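Local atomic coordinates of SAM-dependent methyltransferase (Thiobacillus denitrificans, PDB entry 5EPE), a protein that binds S-adenosyl-L-homocysteine in a Rossmann-like methyltransferase domain and probably acts as an S-adenosylmethionine-dependent methyltransferase. Residues I3-R15 / T202-L215. Sequence-based numbering, arbitrary orientation. Where two conformers were deposited one is given.
With SAH (S-adenosyl-L-homocysteine), chain B.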
ATOM      1  N   ILE A   3      -5.371 -41.505 -24.465  1.00 49.25           N
ATOM      2  CA  ILE A   3      -4.933 -40.138 -24.163  1.00 46.76           C
ATOM      3  C   ILE A   3      -3.549 -39.919 -24.804  1.00 45.72           C
ATOM      4  O   ILE A   3      -2.892 -40.880 -25.192  1.00 44.23           O
ATOM      5  CB  ILE A   3      -4.975 -39.862 -22.645  1.00 43.99           C
ATOM      6  CG1 ILE A   3      -3.895 -40.663 -21.884  1.00 43.13           C
ATOM      7  CG2 ILE A   3      -6.375 -40.163 -22.085  1.00 43.78           C
ATOM      8  CD1 ILE A   3      -3.775 -40.245 -20.428  1.00 40.47           C
ATOM      9  N   PRO A   4      -3.124 -38.663 -24.955  1.00 45.13           N
ATOM     10  CA  PRO A   4      -1.820 -38.440 -25.590  1.00 45.33           C
ATOM     11  C   PRO A   4      -0.648 -39.082 -24.835  1.00 43.10           C
ATOM     12  O   PRO A   4      -0.649 -39.223 -23.605  1.00 39.66           O
ATOM     13  CB  PRO A   4      -1.658 -36.916 -25.556  1.00 45.87           C
ATOM     14  CG  PRO A   4      -3.057 -36.393 -25.478  1.00 46.61           C
ATOM     15  CD  PRO A   4      -3.785 -37.393 -24.596  1.00 45.43           C
ATOM     16  N   ARG A   5       0.358 -39.431 -25.611  1.00 44.41           N
ATOM     17  CA  ARG A   5       1.434 -40.280 -25.144  1.00 43.87           C
ATOM     18  C   ARG A   5       2.214 -39.674 -23.994  1.00 42.02           C
ATOM     19  O   ARG A   5       2.682 -40.394 -23.116  1.00 39.51           O
ATOM     20  CB  ARG A   5       2.377 -40.557 -26.302  1.00 46.48           C
ATOM     21  CG  ARG A   5       3.460 -41.573 -26.007  1.00 46.73           C
ATOM     22  CD  ARG A   5       4.225 -41.900 -27.291  1.00 49.62           C
ATOM     23  NE  ARG A   5       5.461 -42.578 -26.906  1.00 49.03           N
ATOM     24  CZ  ARG A   5       6.697 -42.214 -27.217  1.00 49.55           C
ATOM     25  NH1 ARG A   5       7.693 -42.966 -26.728  1.00 50.27           N
ATOM     26  NH2 ARG A   5       6.966 -41.174 -28.027  1.00 50.28           N
ATOM     27  N   ILE A   6       2.383 -38.359 -24.037  1.00 42.04           N
ATOM     28  CA  ILE A   6       3.131 -37.657 -23.036  1.00 41.71           C
ATOM     29  C   ILE A   6       2.553 -37.810 -21.627  1.00 39.59           C
ATOM     30  O   ILE A   6       3.312 -37.845 -20.671  1.00 36.36           O
ATOM     31  CB  ILE A   6       3.226 -36.152 -23.343  1.00 44.33           C
ATOM     32  CG1 ILE A   6       4.328 -35.490 -22.480  1.00 44.88           C
ATOM     33  CG2 ILE A   6       1.873 -35.431 -23.175  1.00 44.24           C
ATOM     34  CD1 ILE A   6       5.646 -35.399 -23.211  1.00 47.51           C
ATOM     35  N   PHE A   7       1.223 -37.858 -21.503  1.00 39.05           N
ATOM     36  CA  PHE A   7       0.596 -38.080 -20.201  1.00 38.71           C
ATOM     37  C   PHE A   7       0.879 -39.453 -19.707  1.00 37.57           C
ATOM     38  O   PHE A   7       1.091 -39.605 -18.542  1.00 34.26           O
ATOM     39  CB  PHE A   7      -0.923 -37.881 -20.245  1.00 41.37           C
ATOM     40  CG  PHE A   7      -1.290 -36.489 -20.582  1.00 45.16           C
ATOM     41  CD1 PHE A   7      -1.115 -35.485 -19.637  1.00 48.59           C
ATOM     42  CD2 PHE A   7      -1.725 -36.153 -21.851  1.00 49.73           C
ATOM     43  CE1 PHE A   7      -1.415 -34.162 -19.940  1.00 51.10           C
ATOM     44  CE2 PHE A   7      -2.019 -34.832 -22.181  1.00 52.10           C
ATOM     45  CZ  PHE A   7      -1.862 -33.834 -21.226  1.00 52.47           C
ATOM     46  N   ASN A   8       0.886 -40.453 -20.603  1.00 38.88           N
ATOM     47  CA  ASN A   8       1.149 -41.811 -20.187  1.00 40.02           C
ATOM     48  C   ASN A   8       2.600 -41.897 -19.710  1.00 39.63           C
ATOM     49  O   ASN A   8       2.880 -42.559 -18.714  1.00 40.53           O
ATOM     50  CB  ASN A   8       0.806 -42.846 -21.294  1.00 42.18           C
ATOM     51  CG  ASN A   8      -0.699 -43.071 -21.459  1.00 43.42           C
ATOM     52  OD1 ASN A   8      -1.473 -43.067 -20.489  1.00 44.74           O
ATOM     53  ND2 ASN A   8      -1.124 -43.325 -22.686  1.00 46.69           N
ATOM     54  N   ILE A   9       3.509 -41.191 -20.370  1.00 38.69           N
ATOM     55  CA  ILE A   9       4.917 -41.198 -19.971  1.00 39.14           C
ATOM     56  C   ILE A   9       5.151 -40.509 -18.596  1.00 36.53           C
ATOM     57  O   ILE A   9       5.828 -41.032 -17.742  1.00 35.43           O
ATOM     58  CB  ILE A   9       5.776 -40.487 -21.022  1.00 41.53           C
ATOM     59  CG1 ILE A   9       5.878 -41.374 -22.290  1.00 44.15           C
ATOM     60  CG2 ILE A   9       7.169 -40.195 -20.484  1.00 42.33           C
ATOM     61  CD1 ILE A   9       6.407 -40.637 -23.506  1.00 46.20           C
ATOM     62  N   THR A  10       4.558 -39.334 -18.422  1.00 33.59           N
ATOM     63  CA  THR A  10       4.770 -38.515 -17.273  1.00 32.89           C
ATOM     64  C   THR A  10       4.153 -39.133 -16.016  1.00 30.37           C
ATOM     65  O   THR A  10       4.710 -39.007 -14.921  1.00 29.01           O
ATOM     66  CB  THR A  10       4.119 -37.146 -17.598  1.00 34.24           C
ATOM     67  OG1 THR A  10       4.930 -36.561 -18.643  1.00 37.80           O
ATOM     68  CG2 THR A  10       4.131 -36.308 -16.480  1.00 35.35           C
ATOM     69  N   GLU A  11       2.972 -39.760 -16.178  1.00 28.27           N
ATOM     70  CA  GLU A  11       2.215 -40.265 -15.040  1.00 27.55           C
ATOM     71  C   GLU A  11       2.177 -41.782 -14.909  1.00 26.78           C
ATOM     72  O   GLU A  11       1.388 -42.318 -14.129  1.00 24.98           O
ATOM     73  CB  GLU A  11       0.824 -39.680 -15.080  1.00 28.22           C
ATOM     74  CG  GLU A  11       0.873 -38.160 -14.891  1.00 29.00           C
ATOM     75  CD  GLU A  11      -0.437 -37.507 -14.537  1.00 29.63           C
ATOM     76  OE1 GLU A  11      -0.572 -36.307 -14.823  1.00 29.65           O
ATOM     77  OE2 GLU A  11      -1.324 -38.156 -13.994  1.00 31.08           O
ATOM     78  N   SER A  12       3.093 -42.462 -15.580  1.00 27.48           N
ATOM     79  CA  SER A  12       3.072 -43.947 -15.601  1.00 29.03           C
ATOM     80  C   SER A  12       3.277 -44.551 -14.191  1.00 29.09           C
ATOM     81  O   SER A  12       2.905 -45.698 -13.950  1.00 29.50           O
ATOM     82  CB  SER A  12       4.138 -44.537 -16.537  1.00 30.51           C
ATOM     83  OG  SER A  12       5.451 -44.086 -16.180  1.00 30.90           O
ATOM     84  N   ALA A  13       3.911 -43.805 -13.292  1.00 27.61           N
ATOM     85  CA  ALA A  13       4.191 -44.305 -11.967  1.00 28.17           C
ATOM     86  C   ALA A  13       3.270 -43.680 -10.932  1.00 27.14           C
ATOM     87  O   ALA A  13       3.540 -43.803  -9.747  1.00 29.10           O
ATOM     88  CB  ALA A  13       5.643 -44.003 -11.620  1.00 28.92           C
ATOM     89  N   HIS A  14       2.238 -42.942 -11.330  1.00 25.61           N
ATOM     90  CA  HIS A  14       1.291 -42.363 -10.353  1.00 24.35           C
ATOM     91  C   HIS A  14       0.164 -43.374 -10.050  1.00 25.88           C
ATOM     92  O   HIS A  14      -0.374 -43.938 -10.998  1.00 26.03           O
ATOM     93  CB  HIS A  14       0.612 -41.159 -10.958  1.00 23.43           C
ATOM     94  CG  HIS A  14       1.398 -39.895 -10.871  1.00 22.61           C
ATOM     95  ND1 HIS A  14       2.694 -39.780 -11.349  1.00 23.31           N
ATOM     96  CD2 HIS A  14       1.081 -38.697 -10.321  1.00 21.57           C
ATOM     97  CE1 HIS A  14       3.115 -38.539 -11.133  1.00 23.79           C
ATOM     98  NE2 HIS A  14       2.180 -37.882 -10.468  1.00 21.86           N
ATOM     99  N   ARG A  15      -0.179 -43.580  -8.777  1.00 25.08           N
ATOM    100  CA  ARG A  15      -1.435 -44.261  -8.424  1.00 26.46           C
ATOM    101  C   ARG A  15      -2.596 -43.271  -8.463  1.00 24.37           C
ATOM    102  O   ARG A  15      -3.656 -43.620  -8.897  1.00 24.16           O
ATOM    103  CB  ARG A  15      -1.354 -44.917  -7.056  1.00 27.38           C
ATOM    104  CG  ARG A  15      -0.443 -46.154  -7.051  1.00 30.63           C
ATOM    105  CD  ARG A  15      -0.423 -46.731  -5.641  1.00 32.70           C
ATOM    106  NE  ARG A  15       0.472 -47.884  -5.597  1.00 36.12           N
ATOM    107  CZ  ARG A  15       1.060 -48.344  -4.504  1.00 38.86           C
ATOM    108  NH1 ARG A  15       0.843 -47.796  -3.323  1.00 39.75           N
ATOM    109  NH2 ARG A  15       1.850 -49.390  -4.591  1.00 42.04           N
ATOM    110  N   THR A 202       9.905 -39.642 -12.741  1.00 22.25           N
ATOM    111  CA  THR A 202       9.428 -40.449 -13.830  1.00 23.69           C
ATOM    112  C   THR A 202      10.025 -39.981 -15.191  1.00 24.52           C
ATOM    113  O   THR A 202      10.501 -40.788 -15.978  1.00 24.61           O
ATOM    114  CB  THR A 202       7.897 -40.483 -13.879  1.00 23.42           C
ATOM    115  OG1 THR A 202       7.418 -41.018 -12.632  1.00 22.92           O
ATOM    116  CG2 THR A 202       7.380 -41.410 -15.076  1.00 24.82           C
HETATM  117  N   MSE A 203       9.933 -38.691 -15.449  1.00 24.75           N
HETATM  118  CA  MSE A 203      10.455 -38.109 -16.667  1.00 27.13           C
HETATM  119  C   MSE A 203      11.926 -38.300 -16.828  1.00 26.64           C
HETATM  120  O   MSE A 203      12.393 -38.607 -17.923  1.00 26.44           O
HETATM  121  CB  MSE A 203      10.127 -36.632 -16.775  1.00 29.96           C
HETATM  122  CG  MSE A 203       8.698 -36.371 -17.184  1.00 34.53           C
HETATM  123 SE   MSE A 203       8.463 -34.361 -17.315  1.00 47.13          SE
HETATM  124  CE  MSE A 203       8.245 -34.131 -15.494  1.00 36.06           C
ATOM    125  N   ARG A 204      12.693 -38.113 -15.763  1.00 25.53           N
ATOM    126  CA  ARG A 204      14.138 -38.263 -15.866  1.00 26.32           C
ATOM    127  C   ARG A 204      14.556 -39.688 -16.168  1.00 27.33           C
ATOM    128  O   ARG A 204      15.443 -39.915 -17.035  1.00 27.38           O
ATOM    129  CB  ARG A 204      14.858 -37.813 -14.578  1.00 25.74           C
ATOM    130  CG  ARG A 204      16.388 -37.977 -14.599  1.00 26.79           C
ATOM    131  CD  ARG A 204      17.029 -37.218 -15.780  1.00 28.37           C
ATOM    132  NE  ARG A 204      18.402 -37.623 -15.918  1.00 29.95           N
ATOM    133  CZ  ARG A 204      19.459 -37.038 -15.357  1.00 30.40           C
ATOM    134  NH1 ARG A 204      19.395 -35.912 -14.655  1.00 29.73           N
ATOM    135  NH2 ARG A 204      20.628 -37.583 -15.562  1.00 32.23           N
ATOM    136  N   ARG A 205      13.962 -40.642 -15.453  0.50 27.19           N
ATOM    137  CA  ARG A 205      14.225 -42.056 -15.715  0.50 28.53           C
ATOM    138  C   ARG A 205      13.792 -42.465 -17.118  0.50 29.59           C
ATOM    139  O   ARG A 205      14.452 -43.252 -17.773  0.50 30.82           O
ATOM    140  CB  ARG A 205      13.527 -42.914 -14.672  0.50 28.17           C
ATOM    141  CG  ARG A 205      14.251 -42.847 -13.332  0.50 27.75           C
ATOM    142  CD  ARG A 205      13.528 -43.609 -12.250  0.50 27.37           C
ATOM    143  NE  ARG A 205      14.358 -43.603 -11.063  0.50 27.61           N
ATOM    144  CZ  ARG A 205      14.074 -44.247  -9.943  0.50 27.83           C
ATOM    145  NH1 ARG A 205      12.975 -44.950  -9.868  0.50 27.49           N
ATOM    146  NH2 ARG A 205      14.906 -44.172  -8.899  0.50 28.43           N
ATOM    147  N   TRP A 206      12.681 -41.927 -17.590  1.00 29.56           N
ATOM    148  CA  TRP A 206      12.273 -42.165 -18.996  1.00 31.24           C
ATOM    149  C   TRP A 206      13.298 -41.615 -20.000  1.00 32.11           C
ATOM    150  O   TRP A 206      13.701 -42.293 -20.953  1.00 32.39           O
ATOM    151  CB  TRP A 206      10.886 -41.568 -19.262  1.00 31.24           C
ATOM    152  CG  TRP A 206      10.394 -41.871 -20.621  1.00 33.21           C
ATOM    153  CD1 TRP A 206       9.701 -42.973 -21.017  1.00 34.46           C
ATOM    154  CD2 TRP A 206      10.592 -41.061 -21.775  1.00 34.10           C
ATOM    155  NE1 TRP A 206       9.424 -42.881 -22.377  1.00 36.23           N
ATOM    156  CE2 TRP A 206       9.978 -41.717 -22.860  1.00 36.06           C
ATOM    157  CE3 TRP A 206      11.231 -39.832 -21.999  1.00 34.58           C
ATOM    158  CZ2 TRP A 206       9.960 -41.169 -24.144  1.00 37.13           C
ATOM    159  CZ3 TRP A 206      11.215 -39.281 -23.305  1.00 35.93           C
ATOM    160  CH2 TRP A 206      10.585 -39.952 -24.344  1.00 36.99           C
ATOM    161  N   LEU A 207      13.746 -40.411 -19.749  1.00 32.27           N
ATOM    162  CA  LEU A 207      14.703 -39.719 -20.609  1.00 34.81           C
ATOM    163  C   LEU A 207      16.051 -40.432 -20.710  1.00 35.31           C
ATOM    164  O   LEU A 207      16.597 -40.630 -21.825  1.00 36.39           O
ATOM    165  CB  LEU A 207      14.868 -38.327 -20.050  1.00 36.42           C
ATOM    166  CG  LEU A 207      15.273 -37.193 -20.936  1.00 40.45           C
ATOM    167  CD1 LEU A 207      14.474 -37.064 -22.237  1.00 42.24           C
ATOM    168  CD2 LEU A 207      15.047 -35.947 -20.076  1.00 41.27           C
ATOM    169  N   ASP A 208      16.537 -40.899 -19.565  1.00 34.06           N
ATOM    170  CA  ASP A 208      17.750 -41.697 -19.481  1.00 35.26           C
ATOM    171  C   ASP A 208      17.603 -42.932 -20.329  1.00 36.18           C
ATOM    172  O   ASP A 208      18.553 -43.327 -20.964  1.00 37.33           O
ATOM    173  CB  ASP A 208      18.019 -42.149 -18.043  1.00 35.01           C
ATOM    174  CG  ASP A 208      18.496 -41.007 -17.110  1.00 35.37           C
ATOM    175  OD1 ASP A 208      18.776 -39.871 -17.617  1.00 35.85           O
ATOM    176  OD2 ASP A 208      18.594 -41.251 -15.856  1.00 35.97           O
ATOM    177  N   ALA A 209      16.425 -43.551 -20.330  1.00 36.15           N
ATOM    178  CA  ALA A 209      16.196 -44.755 -21.132  1.00 37.61           C
ATOM    179  C   ALA A 209      15.873 -44.516 -22.610  1.00 39.18           C
ATOM    180  O   ALA A 209      16.019 -45.445 -23.422  1.00 39.40           O
ATOM    181  CB  ALA A 209      15.085 -45.587 -20.526  1.00 37.81           C
ATOM    182  N   ASN A 210      15.394 -43.327 -22.970  1.00 38.75           N
ATOM    183  CA  ASN A 210      14.863 -43.061 -24.317  1.00 40.81           C
ATOM    184  C   ASN A 210      15.496 -41.820 -24.951  1.00 42.48           C
ATOM    185  O   ASN A 210      14.784 -40.927 -25.415  1.00 42.44           O
ATOM    186  CB  ASN A 210      13.348 -42.918 -24.231  1.00 40.47           C
ATOM    187  CG  ASN A 210      12.666 -44.190 -23.765  1.00 40.79           C
ATOM    188  OD1 ASN A 210      12.392 -45.053 -24.577  1.00 43.41           O
ATOM    189  ND2 ASN A 210      12.434 -44.340 -22.466  1.00 39.19           N
ATOM    190  N   PRO A 211      16.840 -41.763 -24.986  1.00 45.02           N
ATOM    191  CA  PRO A 211      17.499 -40.533 -25.468  1.00 47.77           C
ATOM    192  C   PRO A 211      17.197 -40.168 -26.935  1.00 51.96           C
ATOM    193  O   PRO A 211      17.222 -38.972 -27.279  1.00 54.23           O
ATOM    194  CB  PRO A 211      18.996 -40.837 -25.284  1.00 47.98           C
ATOM    195  CG  PRO A 211      19.082 -42.340 -25.250  1.00 47.68           C
ATOM    196  CD  PRO A 211      17.828 -42.768 -24.550  1.00 45.92           C
ATOM    197  N   GLU A 212      16.868 -41.151 -27.775  1.00 54.01           N
ATOM    198  CA  GLU A 212      16.554 -40.851 -29.174  1.00 57.62           C
ATOM    199  C   GLU A 212      15.078 -40.888 -29.537  1.00 56.03           C
ATOM    200  O   GLU A 212      14.743 -40.867 -30.705  1.00 56.43           O
ATOM    201  CB  GLU A 212      17.409 -41.739 -30.077  1.00 62.63           C
ATOM    202  CG  GLU A 212      18.864 -41.257 -30.066  1.00 66.02           C
ATOM    203  CD  GLU A 212      19.849 -42.382 -30.184  1.00 70.74           C
ATOM    204  OE1 GLU A 212      20.051 -42.859 -31.332  1.00 75.26           O
ATOM    205  OE2 GLU A 212      20.404 -42.777 -29.125  1.00 72.67           O
ATOM    206  N   ASP A 213      14.199 -40.878 -28.540  1.00 52.91           N
ATOM    207  CA  ASP A 213      12.762 -40.822 -28.788  1.00 52.36           C
ATOM    208  C   ASP A 213      12.387 -39.458 -29.344  1.00 53.78           C
ATOM    209  O   ASP A 213      12.996 -38.436 -29.006  1.00 52.84           O
ATOM    210  CB  ASP A 213      12.004 -41.093 -27.507  1.00 50.42           C
ATOM    211  CG  ASP A 213      10.508 -41.324 -27.724  1.00 50.16           C
ATOM    212  OD1 ASP A 213       9.712 -40.360 -27.815  1.00 47.92           O
ATOM    213  OD2 ASP A 213      10.105 -42.505 -27.761  1.00 51.52           O
ATOM    214  N   GLU A 214      11.382 -39.454 -30.204  1.00 56.31           N
ATOM    215  CA  GLU A 214      10.860 -38.231 -30.803  1.00 59.36           C
ATOM    216  C   GLU A 214      10.405 -37.222 -29.744  1.00 56.08           C
ATOM    217  O   GLU A 214      10.510 -36.042 -29.984  1.00 56.91           O
ATOM    218  CB  GLU A 214       9.705 -38.517 -31.809  1.00 63.39           C
ATOM    219  CG  GLU A 214       8.390 -39.042 -31.208  1.00 65.34           C
ATOM    220  CD  GLU A 214       7.343 -39.414 -32.278  1.00 69.98           C
ATOM    221  OE1 GLU A 214       7.677 -40.177 -33.195  1.00 75.08           O
ATOM    222  OE2 GLU A 214       6.177 -38.953 -32.219  1.00 72.02           O
ATOM    223  N   LEU A 215       9.909 -37.690 -28.601  1.00 52.86           N
ATOM    224  CA  LEU A 215       9.558 -36.814 -27.469  1.00 51.23           C
ATOM    225  C   LEU A 215      10.698 -36.409 -26.470  1.00 48.92           C
ATOM    226  O   LEU A 215      10.433 -35.611 -25.548  1.00 46.46           O
ATOM    227  CB  LEU A 215       8.407 -37.459 -26.674  1.00 50.71           C
ATOM    228  CG  LEU A 215       7.049 -37.495 -27.360  1.00 52.70           C
ATOM    229  CD1 LEU A 215       6.056 -38.336 -26.570  1.00 52.42           C
ATOM    230  CD2 LEU A 215       6.499 -36.082 -27.524  1.00 53.11           C
TER
HETATM  231  N   SAH B 301      -9.803 -39.723 -11.203  1.00 27.69           N
HETATM  232  CA  SAH B 301      -8.414 -40.243 -11.494  1.00 27.50           C
HETATM  233  CB  SAH B 301      -7.897 -39.674 -12.801  1.00 27.52           C
HETATM  234  CG  SAH B 301      -7.786 -38.143 -12.922  1.00 26.82           C
HETATM  235  SD  SAH B 301      -6.817 -37.617 -14.313  1.00 26.97           S
HETATM  236  C   SAH B 301      -7.435 -39.961 -10.377  1.00 29.82           C
HETATM  237  O   SAH B 301      -7.676 -39.045  -9.567  1.00 30.71           O
HETATM  238  OXT SAH B 301      -6.382 -40.621 -10.250  1.00 25.42           O
HETATM  239  C5' SAH B 301      -7.978 -37.469 -15.702  1.00 29.06           C
HETATM  240  C4' SAH B 301      -8.351 -38.852 -16.243  1.00 29.51           C
HETATM  241  O4' SAH B 301      -9.391 -38.727 -17.223  1.00 30.11           O
HETATM  242  C3' SAH B 301      -7.190 -39.605 -16.918  1.00 29.71           C
HETATM  243  O3' SAH B 301      -7.053 -40.883 -16.270  1.00 27.86           O
HETATM  244  C2' SAH B 301      -7.610 -39.772 -18.382  1.00 29.49           C
HETATM  245  O2' SAH B 301      -7.245 -41.032 -18.923  1.00 29.92           O
HETATM  246  C1' SAH B 301      -9.108 -39.702 -18.254  1.00 28.17           C
HETATM  247  N9  SAH B 301      -9.921 -39.300 -19.412  1.00 27.24           N
HETATM  248  C8  SAH B 301      -9.699 -38.241 -20.250  1.00 28.21           C
HETATM  249  N7  SAH B 301     -10.670 -38.127 -21.129  1.00 28.61           N
HETATM  250  C5  SAH B 301     -11.557 -39.167 -20.829  1.00 27.38           C
HETATM  251  C6  SAH B 301     -12.779 -39.597 -21.412  1.00 27.23           C
HETATM  252  N6  SAH B 301     -13.312 -38.942 -22.469  1.00 27.72           N
HETATM  253  N1  SAH B 301     -13.434 -40.660 -20.881  1.00 26.62           N
HETATM  254  C2  SAH B 301     -12.876 -41.298 -19.824  1.00 26.14           C
HETATM  255  N3  SAH B 301     -11.714 -40.986 -19.215  1.00 26.15           N
HETATM  256  C4  SAH B 301     -11.099 -39.889 -19.765  1.00 26.60           C
HETATM  257  O   HOH W   1       4.757 -40.886 -12.896  1.00 19.84           O
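Thr10 and Met203 mark where helix 5-11 crosses the 202-209 part of helix 189-209, their CA atoms 5.7 Å apart. The two axes come within 9.0 Å, their N-to-C directions 108° apart. Ile9 lies over one face of the Trp206 indole. Ile9 CG2 sits 3.6 Å from the centroid of the Trp206 five-membered ring, a CH-pi contact, and Ile9 CD1 reaches Trp206 CZ2. Asn210 ND2 lies above the opposite face, near the rim, and donates to Trp206 O. With CG opposite its backbone N (chi1 -173°), the stretched Arg5 chain carries the guanidinium to Asp213. Arg5 NH1 donates to Asp213 OD2 at 2.7 Å and Arg5 NH2 to Asp213 OD1 at 2.9 Å, the two planes 38° apart. Leu215 N caps Asp213 OD1, so three N-H bonds hold the carboxylate. Leu215 CD1 packs against Ile9 CD1. Thr202 CG2 packs on Ile9 O and Ser12 OG. One water links Thr10 O, Ala13 N, His14 ND1 and Thr202 OG1. Thr202 OG1 also bonds Ala198 O and Arg33 of the second subunit. Val219 of helix 216-237 packs on Ile6 and Trp206. Ile3 touches S-adenosyl-L-homocysteine and Phe71 of helix 69-82. The contact joins this cofactor-side helix to the C-terminal end of helix 189-209 and the loop into helix 216-237.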